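Local atomic coordinates of response regulator (Caulobacter vibrioides, PDB entry 3N0R), a protein that probably regulates the general stress response as a two-component receiver joined to a sigma-like domain, inhibiting an anti-sigma factor when phosphorylated. Residues Y33-R36 / Y37-L41; V79-A82 / I83-S87; G102-A105 / A106-L109. The protein carries 1 engineered substitution. All coordinates share one frame; numbering follows the deposited sequence. Where two conformers were deposited one is given.

Contact 1 (Y33-R36 / Y37-L41)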
ATOM      1  N   TYR A  33       2.249  -8.675   4.782  1.00 13.85           N
ATOM      2  CA  TYR A  33       1.845  -8.154   3.485  1.00 14.53           C
ATOM      3  C   TYR A  33       0.384  -7.735   3.413  1.00 13.29           C
ATOM      4  O   TYR A  33       0.044  -6.768   2.723  1.00 13.95           O
ATOM      5  CB  TYR A  33       2.271  -9.103   2.365  1.00 16.78           C
ATOM      6  CG  TYR A  33       3.752  -9.346   2.475  1.00 20.23           C
ATOM      7  CD1 TYR A  33       4.656  -8.355   2.132  1.00 22.08           C
ATOM      8  CD2 TYR A  33       4.244 -10.532   3.008  1.00 21.73           C
ATOM      9  CE1 TYR A  33       6.022  -8.558   2.255  1.00 24.71           C
ATOM     10  CE2 TYR A  33       5.597 -10.745   3.145  1.00 24.61           C
ATOM     11  CZ  TYR A  33       6.485  -9.752   2.769  1.00 25.64           C
ATOM     12  OH  TYR A  33       7.841  -9.958   2.904  1.00 29.59           O
ATOM     13  N   ILE A  34      -0.484  -8.414   4.158  1.00 13.39           N
ATOM     14  CA  ILE A  34      -1.853  -7.926   4.237  1.00 13.17           C
ATOM     15  C   ILE A  34      -1.920  -6.617   5.038  1.00 13.17           C
ATOM     16  O   ILE A  34      -2.750  -5.776   4.747  1.00 13.04           O
ATOM     17  CB  ILE A  34      -2.883  -8.982   4.702  1.00 13.46           C
ATOM     18  CG1 ILE A  34      -4.299  -8.492   4.385  1.00 13.60           C
ATOM     19  CG2 ILE A  34      -2.707  -9.334   6.175  1.00 14.57           C
ATOM     20  CD1 ILE A  34      -5.362  -9.550   4.548  1.00 14.83           C
ATOM     21  N   ARG A  35      -1.006  -6.408   5.992  1.00 13.18           N
ATOM     22  CA  ARG A  35      -0.886  -5.076   6.597  1.00 13.60           C
ATOM     23  C   ARG A  35      -0.494  -4.033   5.550  1.00 12.83           C
ATOM     24  O   ARG A  35      -1.056  -2.948   5.534  1.00 13.30           O
ATOM     25  CB  ARG A  35       0.090  -5.049   7.779  1.00 13.37           C
ATOM     26  CG  ARG A  35      -0.352  -5.898   8.967  1.00 14.04           C
ATOM     27  CD  ARG A  35       0.587  -5.745  10.178  1.00 15.30           C
ATOM     28  NE  ARG A  35       0.240  -6.758  11.175  1.00 15.98           N
ATOM     29  CZ  ARG A  35       0.909  -7.883  11.401  1.00 16.34           C
ATOM     30  NH1 ARG A  35       2.052  -8.144  10.778  1.00 17.07           N
ATOM     31  NH2 ARG A  35       0.432  -8.755  12.279  1.00 18.42           N
ATOM     32  N   ARG A  36       0.443  -4.362   4.661  1.00 12.94           N
ATOM     33  CA  ARG A  36       0.812  -3.440   3.595  1.00 13.01           C
ATOM     34  C   ARG A  36      -0.412  -3.059   2.757  1.00 12.38           C
ATOM     35  O   ARG A  36      -0.664  -1.878   2.478  1.00 13.15           O
ATOM     36  CB  ARG A  36       1.904  -4.038   2.708  1.00 14.21           C
ATOM     37  CG  ARG A  36       2.268  -3.153   1.521  1.00 16.40           C
ATOM     38  CD  ARG A  36       3.350  -3.779   0.679  1.00 20.08           C
ATOM     39  NE  ARG A  36       2.911  -5.052   0.120  1.00 22.91           N
ATOM     40  CZ  ARG A  36       3.741  -5.981  -0.334  1.00 26.52           C
ATOM     41  NH1 ARG A  36       5.050  -5.773  -0.286  1.00 27.63           N
ATOM     42  NH2 ARG A  36       3.258  -7.119  -0.817  1.00 28.01           N
ATOM     43  N   TYR A  37      -1.174  -4.070   2.358  1.00 12.70           N
ATOM     44  CA  TYR A  37      -2.400  -3.849   1.598  1.00 12.82           C
ATOM     45  C   TYR A  37      -3.368  -2.941   2.354  1.00 12.56           C
ATOM     46  O   TYR A  37      -3.884  -1.965   1.801  1.00 12.84           O
ATOM     47  CB  TYR A  37      -3.058  -5.205   1.310  1.00 13.29           C
ATOM     48  CG  TYR A  37      -4.433  -5.152   0.673  1.00 13.70           C
ATOM     49  CD1 TYR A  37      -4.608  -4.720  -0.638  1.00 14.13           C
ATOM     50  CD2 TYR A  37      -5.553  -5.575   1.373  1.00 15.30           C
ATOM     51  CE1 TYR A  37      -5.859  -4.709  -1.228  1.00 14.13           C
ATOM     52  CE2 TYR A  37      -6.815  -5.556   0.792  1.00 15.77           C
ATOM     53  CZ  TYR A  37      -6.957  -5.129  -0.512  1.00 14.58           C
ATOM     54  OH  TYR A  37      -8.188  -5.113  -1.117  1.00 16.19           O
ATOM     55  N   ALA A  38      -3.642  -3.282   3.612  1.00 13.12           N
ATOM     56  CA  ALA A  38      -4.653  -2.576   4.387  1.00 13.14           C
ATOM     57  C   ALA A  38      -4.253  -1.126   4.636  1.00 12.70           C
ATOM     58  O   ALA A  38      -5.100  -0.232   4.611  1.00 13.28           O
ATOM     59  CB  ALA A  38      -4.923  -3.306   5.697  1.00 13.99           C
ATOM     60  N   ARG A  39      -2.971  -0.898   4.900  1.00 12.34           N
ATOM     61  CA  ARG A  39      -2.471   0.463   5.068  1.00 13.79           C
ATOM     62  C   ARG A  39      -2.610   1.264   3.780  1.00 13.15           C
ATOM     63  O   ARG A  39      -3.022   2.417   3.811  1.00 13.77           O
ATOM     64  CB  ARG A  39      -1.001   0.453   5.490  1.00 14.22           C
ATOM     65  CG  ARG A  39      -0.745  -0.104   6.869  1.00 14.29           C
ATOM     66  CD  ARG A  39       0.728  -0.033   7.206  1.00 15.06           C
ATOM     67  NE  ARG A  39       1.051  -0.860   8.359  1.00 15.28           N
ATOM     68  CZ  ARG A  39       2.283  -1.084   8.794  1.00 14.25           C
ATOM     69  NH1 ARG A  39       3.332  -0.499   8.213  1.00 15.64           N
ATOM     70  NH2 ARG A  39       2.461  -1.906   9.812  1.00 15.94           N
ATOM     71  N   ALA A  40      -2.240   0.671   2.643  1.00 13.35           N
ATOM     72  CA  ALA A  40      -2.333   1.377   1.369  1.00 13.98           C
ATOM     73  C   ALA A  40      -3.777   1.664   0.979  1.00 13.80           C
ATOM     74  O   ALA A  40      -4.066   2.702   0.381  1.00 14.32           O
ATOM     75  CB  ALA A  40      -1.624   0.597   0.266  1.00 14.90           C
ATOM     76  N   LEU A  41      -4.670   0.729   1.287  1.00 13.87           N
ATOM     77  CA  LEU A  41      -6.069   0.863   0.918  1.00 14.37           C
ATOM     78  C   LEU A  41      -6.790   1.909   1.785  1.00 13.99           C
ATOM     79  O   LEU A  41      -7.626   2.667   1.290  1.00 14.86           O
ATOM     80  CB  LEU A  41      -6.749  -0.501   1.043  1.00 14.78           C
ATOM     81  CG  LEU A  41      -8.212  -0.555   0.597  1.00 15.98           C
ATOM     82  CD1 LEU A  41      -8.334  -0.433  -0.920  1.00 17.22           C
ATOM     83  CD2 LEU A  41      -8.848  -1.850   1.083  1.00 17.92           C
TER

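Contact 2 (V79-A82 / I83-S87)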
ATOM      1  N   VAL A  79     -11.192 -13.576   3.836  1.00 14.90           N
ATOM      2  CA  VAL A  79     -11.730 -13.331   5.172  1.00 15.11           C
ATOM      3  C   VAL A  79     -11.674 -11.839   5.517  1.00 14.11           C
ATOM      4  O   VAL A  79     -12.643 -11.271   6.023  1.00 14.34           O
ATOM      5  CB  VAL A  79     -10.989 -14.187   6.222  1.00 15.70           C
ATOM      6  CG1 VAL A  79     -11.219 -13.649   7.624  1.00 16.43           C
ATOM      7  CG2 VAL A  79     -11.443 -15.645   6.099  1.00 17.74           C
ATOM      8  N   PHE A  80     -10.539 -11.203   5.236  1.00 14.16           N
ATOM      9  CA  PHE A  80     -10.396  -9.770   5.479  1.00 13.93           C
ATOM     10  C   PHE A  80     -11.496  -8.986   4.753  1.00 13.15           C
ATOM     11  O   PHE A  80     -12.113  -8.087   5.317  1.00 13.96           O
ATOM     12  CB  PHE A  80      -9.016  -9.318   5.005  1.00 14.04           C
ATOM     13  CG  PHE A  80      -8.729  -7.863   5.261  1.00 13.61           C
ATOM     14  CD1 PHE A  80      -9.133  -6.893   4.351  1.00 14.81           C
ATOM     15  CD2 PHE A  80      -8.067  -7.457   6.414  1.00 14.55           C
ATOM     16  CE1 PHE A  80      -8.871  -5.555   4.577  1.00 15.04           C
ATOM     17  CE2 PHE A  80      -7.788  -6.116   6.643  1.00 14.79           C
ATOM     18  CZ  PHE A  80      -8.202  -5.163   5.740  1.00 15.00           C
ATOM     19  N   HIS A  81     -11.759  -9.355   3.500  1.00 12.95           N
ATOM     20  CA  HIS A  81     -12.800  -8.696   2.721  1.00 13.94           C
ATOM     21  C   HIS A  81     -14.210  -8.954   3.245  1.00 14.20           C
ATOM     22  O   HIS A  81     -15.062  -8.070   3.200  1.00 14.89           O
ATOM     23  CB  HIS A  81     -12.681  -9.096   1.254  1.00 14.33           C
ATOM     24  CG  HIS A  81     -11.692  -8.273   0.500  1.00 14.98           C
ATOM     25  ND1 HIS A  81     -12.080  -7.440  -0.525  1.00 18.19           N
ATOM     26  CD2 HIS A  81     -10.352  -8.114   0.634  1.00 15.81           C
ATOM     27  CE1 HIS A  81     -11.024  -6.804  -0.999  1.00 18.59           C
ATOM     28  NE2 HIS A  81      -9.963  -7.177  -0.305  1.00 16.70           N
ATOM     29  N   ALA A  82     -14.471 -10.167   3.725  1.00 14.01           N
ATOM     30  CA  ALA A  82     -15.771 -10.479   4.328  1.00 14.96           C
ATOM     31  C   ALA A  82     -16.030  -9.604   5.557  1.00 14.23           C
ATOM     32  O   ALA A  82     -17.142  -9.107   5.764  1.00 14.96           O
ATOM     33  CB  ALA A  82     -15.847 -11.964   4.705  1.00 16.07           C
ATOM     34  N   ILE A  83     -14.998  -9.425   6.379  1.00 13.48           N
ATOM     35  CA  ILE A  83     -15.139  -8.640   7.596  1.00 13.90           C
ATOM     36  C   ILE A  83     -15.288  -7.149   7.299  1.00 13.67           C
ATOM     37  O   ILE A  83     -16.180  -6.505   7.849  1.00 15.08           O
ATOM     38  CB  ILE A  83     -13.958  -8.868   8.565  1.00 14.05           C
ATOM     39  CG1 ILE A  83     -13.947 -10.325   9.046  1.00 15.52           C
ATOM     40  CG2 ILE A  83     -14.038  -7.917   9.745  1.00 14.71           C
ATOM     41  CD1 ILE A  83     -12.673 -10.733   9.786  1.00 16.68           C
ATOM     42  N   TRP A  84     -14.436  -6.614   6.419  1.00 13.20           N
ATOM     43  CA  TRP A  84     -14.285  -5.165   6.293  1.00 13.33           C
ATOM     44  C   TRP A  84     -14.857  -4.525   5.036  1.00 13.71           C
ATOM     45  O   TRP A  84     -15.169  -3.334   5.059  1.00 15.00           O
ATOM     46  CB  TRP A  84     -12.804  -4.765   6.427  1.00 13.62           C
ATOM     47  CG  TRP A  84     -12.225  -5.094   7.766  1.00 13.28           C
ATOM     48  CD1 TRP A  84     -11.330  -6.087   8.062  1.00 13.88           C
ATOM     49  CD2 TRP A  84     -12.526  -4.440   9.000  1.00 13.72           C
ATOM     50  NE1 TRP A  84     -11.067  -6.090   9.412  1.00 14.28           N
ATOM     51  CE2 TRP A  84     -11.791  -5.086  10.010  1.00 14.00           C
ATOM     52  CE3 TRP A  84     -13.356  -3.369   9.347  1.00 15.03           C
ATOM     53  CZ2 TRP A  84     -11.855  -4.690  11.349  1.00 15.28           C
ATOM     54  CZ3 TRP A  84     -13.425  -2.981  10.676  1.00 15.38           C
ATOM     55  CH2 TRP A  84     -12.681  -3.639  11.661  1.00 15.49           C
ATOM     56  N   LEU A  85     -14.978  -5.291   3.952  1.00 13.20           N
ATOM     57  CA  LEU A  85     -15.156  -4.683   2.633  1.00 14.71           C
ATOM     58  C   LEU A  85     -16.334  -5.263   1.852  1.00 15.23           C
ATOM     59  O   LEU A  85     -16.365  -5.199   0.618  1.00 18.34           O
ATOM     60  CB  LEU A  85     -13.863  -4.811   1.815  1.00 14.90           C
ATOM     61  CG  LEU A  85     -12.659  -4.067   2.385  1.00 15.55           C
ATOM     62  CD1 LEU A  85     -11.381  -4.478   1.654  1.00 16.90           C
ATOM     63  CD2 LEU A  85     -12.874  -2.555   2.301  1.00 16.97           C
ATOM     64  N   SER A  86     -17.326  -5.793   2.550  1.00 14.82           N
ATOM     65  CA  SER A  86     -18.447  -6.422   1.860  1.00 17.21           C
ATOM     66  C   SER A  86     -19.748  -5.638   1.951  1.00 19.51           C
ATOM     67  O   SER A  86     -20.786  -6.120   1.511  1.00 22.84           O
ATOM     68  CB  SER A  86     -18.622  -7.858   2.355  1.00 19.95           C
ATOM     69  OG  SER A  86     -17.508  -8.637   1.957  1.00 21.18           O
ATOM     70  N   SER A  87     -19.704  -4.429   2.505  1.00 18.94           N
ATOM     71  CA  SER A  87     -20.916  -3.626   2.596  1.00 21.73           C
ATOM     72  C   SER A  87     -21.526  -3.414   1.217  1.00 26.36           C
ATOM     73  O   SER A  87     -20.822  -3.079   0.264  1.00 29.14           O
ATOM     74  CB  SER A  87     -20.634  -2.291   3.279  1.00 21.59           C
ATOM     75  OG  SER A  87     -20.299  -2.515   4.632  1.00 21.51           O
TER
HETATM   76  O   HOH W   1     -14.791  -6.265  -1.492  1.00 20.86           O
HETATM   77  O   HOH W   2     -18.068  -6.166   5.272  1.00 17.41           O

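Contact 3 (G102-A105 / A106-L109)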
ATOM      1  N   GLY A 102     -24.454   0.723   6.806  1.00 20.21           N
ATOM      2  CA  GLY A 102     -24.800   1.753   7.767  1.00 20.78           C
ATOM      3  C   GLY A 102     -23.700   2.105   8.753  1.00 19.93           C
ATOM      4  O   GLY A 102     -23.783   3.129   9.434  1.00 21.91           O
ATOM      5  N   ASP A 103     -22.673   1.270   8.857  1.00 17.70           N
ATOM      6  CA  ASP A 103     -21.611   1.533   9.820  1.00 17.10           C
ATOM      7  C   ASP A 103     -20.733   2.703   9.374  1.00 18.34           C
ATOM      8  O   ASP A 103     -20.467   2.866   8.185  1.00 18.89           O
ATOM      9  CB  ASP A 103     -20.743   0.282  10.004  1.00 16.95           C
ATOM     10  CG  ASP A 103     -21.528  -0.905  10.547  1.00 17.13           C
ATOM     11  OD1 ASP A 103     -22.460  -0.696  11.358  1.00 18.86           O
ATOM     12  OD2 ASP A 103     -21.185  -2.046  10.184  1.00 17.53           O
ATOM     13  N   ASP A 104     -20.266   3.508  10.324  1.00 19.33           N
ATOM     14  CA  ASP A 104     -19.417   4.648   9.988  1.00 21.54           C
ATOM     15  C   ASP A 104     -18.197   4.236   9.166  1.00 20.76           C
ATOM     16  O   ASP A 104     -17.879   4.863   8.152  1.00 20.90           O
ATOM     17  CB  ASP A 104     -18.963   5.383  11.251  1.00 25.34           C
ATOM     18  CG  ASP A 104     -20.097   6.123  11.942  1.00 30.38           C
ATOM     19  OD1 ASP A 104     -21.111   6.437  11.278  1.00 31.51           O
ATOM     20  OD2 ASP A 104     -19.968   6.402  13.153  1.00 33.72           O
ATOM     21  N   ALA A 105     -17.519   3.176   9.598  1.00 19.79           N
ATOM     22  CA  ALA A 105     -16.325   2.734   8.892  1.00 19.66           C
ATOM     23  C   ALA A 105     -16.661   2.299   7.470  1.00 18.84           C
ATOM     24  O   ALA A 105     -15.875   2.517   6.554  1.00 19.14           O
ATOM     25  CB  ALA A 105     -15.624   1.606   9.648  1.00 20.49           C
ATOM     26  N   ALA A 106     -17.822   1.675   7.290  1.00 18.09           N
ATOM     27  CA  ALA A 106     -18.222   1.213   5.965  1.00 17.78           C
ATOM     28  C   ALA A 106     -18.484   2.391   5.028  1.00 17.80           C
ATOM     29  O   ALA A 106     -18.123   2.352   3.851  1.00 18.26           O
ATOM     30  CB  ALA A 106     -19.443   0.329   6.063  1.00 17.47           C
ATOM     31  N   GLN A 107     -19.106   3.442   5.552  1.00 19.97           N
ATOM     32  CA  GLN A 107     -19.360   4.636   4.764  0.56 21.42           C
ATOM     33  C   GLN A 107     -18.056   5.283   4.296  1.00 20.72           C
ATOM     34  O   GLN A 107     -17.935   5.708   3.140  1.00 22.15           O
ATOM     35  CB  GLN A 107     -20.191   5.628   5.574  0.56 22.71           C
ATOM     36  CG  GLN A 107     -21.557   5.093   5.972  0.56 24.35           C
ATOM     37  CD  GLN A 107     -22.360   6.102   6.758  0.56 25.73           C
ATOM     38  OE1 GLN A 107     -22.592   7.221   6.302  0.56 27.25           O
ATOM     39  NE2 GLN A 107     -22.789   5.713   7.952  0.56 27.27           N
ATOM     40  N   ARG A 108     -17.072   5.353   5.190  1.00 20.46           N
ATOM     41  CA  ARG A 108     -15.774   5.897   4.799  1.00 20.99           C
ATOM     42  C   ARG A 108     -15.105   5.015   3.754  1.00 18.56           C
ATOM     43  O   ARG A 108     -14.579   5.513   2.756  1.00 19.07           O
ATOM     44  CB  ARG A 108     -14.833   6.077   5.991  1.00 22.96           C
ATOM     45  CG  ARG A 108     -13.394   6.363   5.540  1.00 27.59           C
ATOM     46  CD  ARG A 108     -12.603   7.238   6.506  1.00 31.12           C
ATOM     47  NE  ARG A 108     -11.258   7.524   5.998  1.00 32.08           N
ATOM     48  CZ  ARG A 108     -10.907   8.642   5.365  1.00 33.29           C
ATOM     49  NH1 ARG A 108     -11.797   9.604   5.157  1.00 34.56           N
ATOM     50  NH2 ARG A 108      -9.655   8.804   4.941  1.00 32.64           N
ATOM     51  N   LEU A 109     -15.122   3.705   3.985  1.00 17.08           N
ATOM     52  CA  LEU A 109     -14.478   2.788   3.051  1.00 16.24           C
ATOM     53  C   LEU A 109     -15.122   2.810   1.669  1.00 16.19           C
ATOM     54  O   LEU A 109     -14.440   2.642   0.662  1.00 16.66           O
ATOM     55  CB  LEU A 109     -14.439   1.371   3.619  1.00 16.14           C
ATOM     56  CG  LEU A 109     -13.460   1.170   4.777  1.00 16.61           C
ATOM     57  CD1 LEU A 109     -13.775  -0.114   5.542  1.00 17.11           C
ATOM     58  CD2 LEU A 109     -12.006   1.165   4.304  1.00 17.91           C
TER

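Contact 1 (Y33-R36 / Y37-L41)
Tyr37 N, Ala38 N, Arg39 N and Ala40 N donate to the carbonyls of Tyr33, Ile34, Arg35 and Arg36 in turn, so residues 33-41 form about two and a half turns of the alpha helix 31-42 in the sigma2-like part of the chain. The four bonds are uniform, from Arg39 N to Arg35 O at 2.9 Å to Tyr37 N to Tyr33 O at 3.0 Å. Beside them, Ile34 CG1 lies obliquely to the ring of Tyr37, 4.4 Å from CD2. That ring swings away from the preceding turn, CG anti to the backbone N (chi1 173°), toward helix 115-125, and its OH is hydrogen-bonded to His81 NE2. Ala38 CB rests 3.4 Å from Ile34 O; Ile34 and Ala38 both pack on Phe80 of helix 72-84. On another flank run two arginines one turn apart, Arg35 CD coming within 4.3 Å of Arg39 NH2. Arg35 NH1 bonds Leu247 O, and Arg39 makes salt bridges to Asp49 through NE and to Glu253 through NH2. Since Glu253 and Leu247 follow the receiver strand 236-240, this flank ties the sigma-like helix to the receiver domain. The Arg39 chain starts out along the carbonyl of the previous turn, with CG 3.2 Å from Arg35 O.

Contact 2 (V79-A82 / I83-S87)
The C-terminal end of helix 72-84, in the sigma-like part of the protein, unwinds here, and side chains about one turn apart pack on one another. Ile83 N to Val79 O and Trp84 N to Phe80 O, both 3.0 Å, continue the helical pattern. The next carbonyl, His81 O, takes two donors from opposite faces of its plane: Leu85 N, and Ser86 OG at 2.8 Å, which stands above the plane. The hydroxyl reaches back because OG lies beside its own backbone N, anti to the carbonyl carbon (chi1 -67°). One methyl of Leu85, CD1, sits over the centre of the imidazole of His81 in a CH-pi contact, 3.6 Å from the ring centroid and 12° off its normal. The same methyl meets the edge of the Phe80 ring, near its plane. Over one face of that phenyl ring lies Trp84 CD1, 3.8 Å above its plane; the phenyl and the five-membered ring of the indole are inclined at 47°, an oblique pair. Beyond the segment, the Tyr51 ring stacks on the indole and the backbone O of Tyr51 accepts from NE1. Val79 and Ile83 run side by side, CG1 to CD1 3.9 Å. Water 1 lies in the imidazole plane at ND1 and donates to Leu85 O, while NE2 is taken up by Tyr37. Water 2 accepts from Ser86 N and probably donates to Ala82 O. This is a helix C-terminus where a serine hydroxyl shares His81 O with Leu85 N, and a water stands between Ser86 N and Ala82 O in place of the next direct i to i+4 bond.

Contact 3 (G102-A105 / A106-L109)
Gln107 reaches back along the first turn of helix 104-112 to Gly102, in the loop that leads into it. Its CB lies 3.5 Å from Asp104 O. CG comes within 3.3 Å of Asp103 O, placed there because it stands beside the backbone N (chi1 -62°), the side of the preceding turn. From CG the chain runs extended past the same carbonyl, CD remaining 4.0 Å from Asp103 O. At the tip NE2 turns to Gly102 O, 3.1 Å away, in a weak hydrogen bond whose N-H...O angle is only 135°. The Asp104 carboxylate approaches this amide without bonding to it: its plane is turned 56° from the amide plane, and OD1 is 3.8 Å from Gln107 NE2. The weak tether is described for one of two deposited conformers of this glutamine. Beneath it the backbone is regular, with Gln107 N donating to Asp103 O, and Arg108 N and Leu109 N donating to Asp104 O and Ala105 O. Asp103 occupies the N-cap position, yet its carboxylate makes no capping bond into the helix; OD2 instead accepts from His100 N, back in the loop. On the inward flank the side chains are apolar: Ala105 and Leu109, one turn apart, both rest on Leu99 and on Tyr51 of helix 45-60, and Ala106 on Ser87. Leu109 CG passes 3.3 Å from Ala105 O. Polar side chains on the solvent flank and small or branched apolar ones on the other make this the N-terminal turn of an amphipathic surface helix, started at an N-cap aspartate whose side chain turns back to the loop.

The three contacts follow one another in the sigma-like part of the chain. Contact 1 and contact 2, with centres about 14 Å apart, meet directly: Ile34 CD1 lies 3.7 Å from Phe80 CB, and Leu41 CD2 is 3.7 Å from Leu85 CD1. Contact 3 packs against contact 2, their centres about 12 Å apart, with Leu109 CD1 3.5 Å from Trp84 O and Ser87 OG 3.3 Å from Ala106 CB. Contacts 1 and 3 do not touch; their nearest atoms are about 5 Å apart. Of the three, contact 1 lies nearest the chain centre and reaches the receiver domain, which carries the predicted phosphorylation site Asp212, unmodified here.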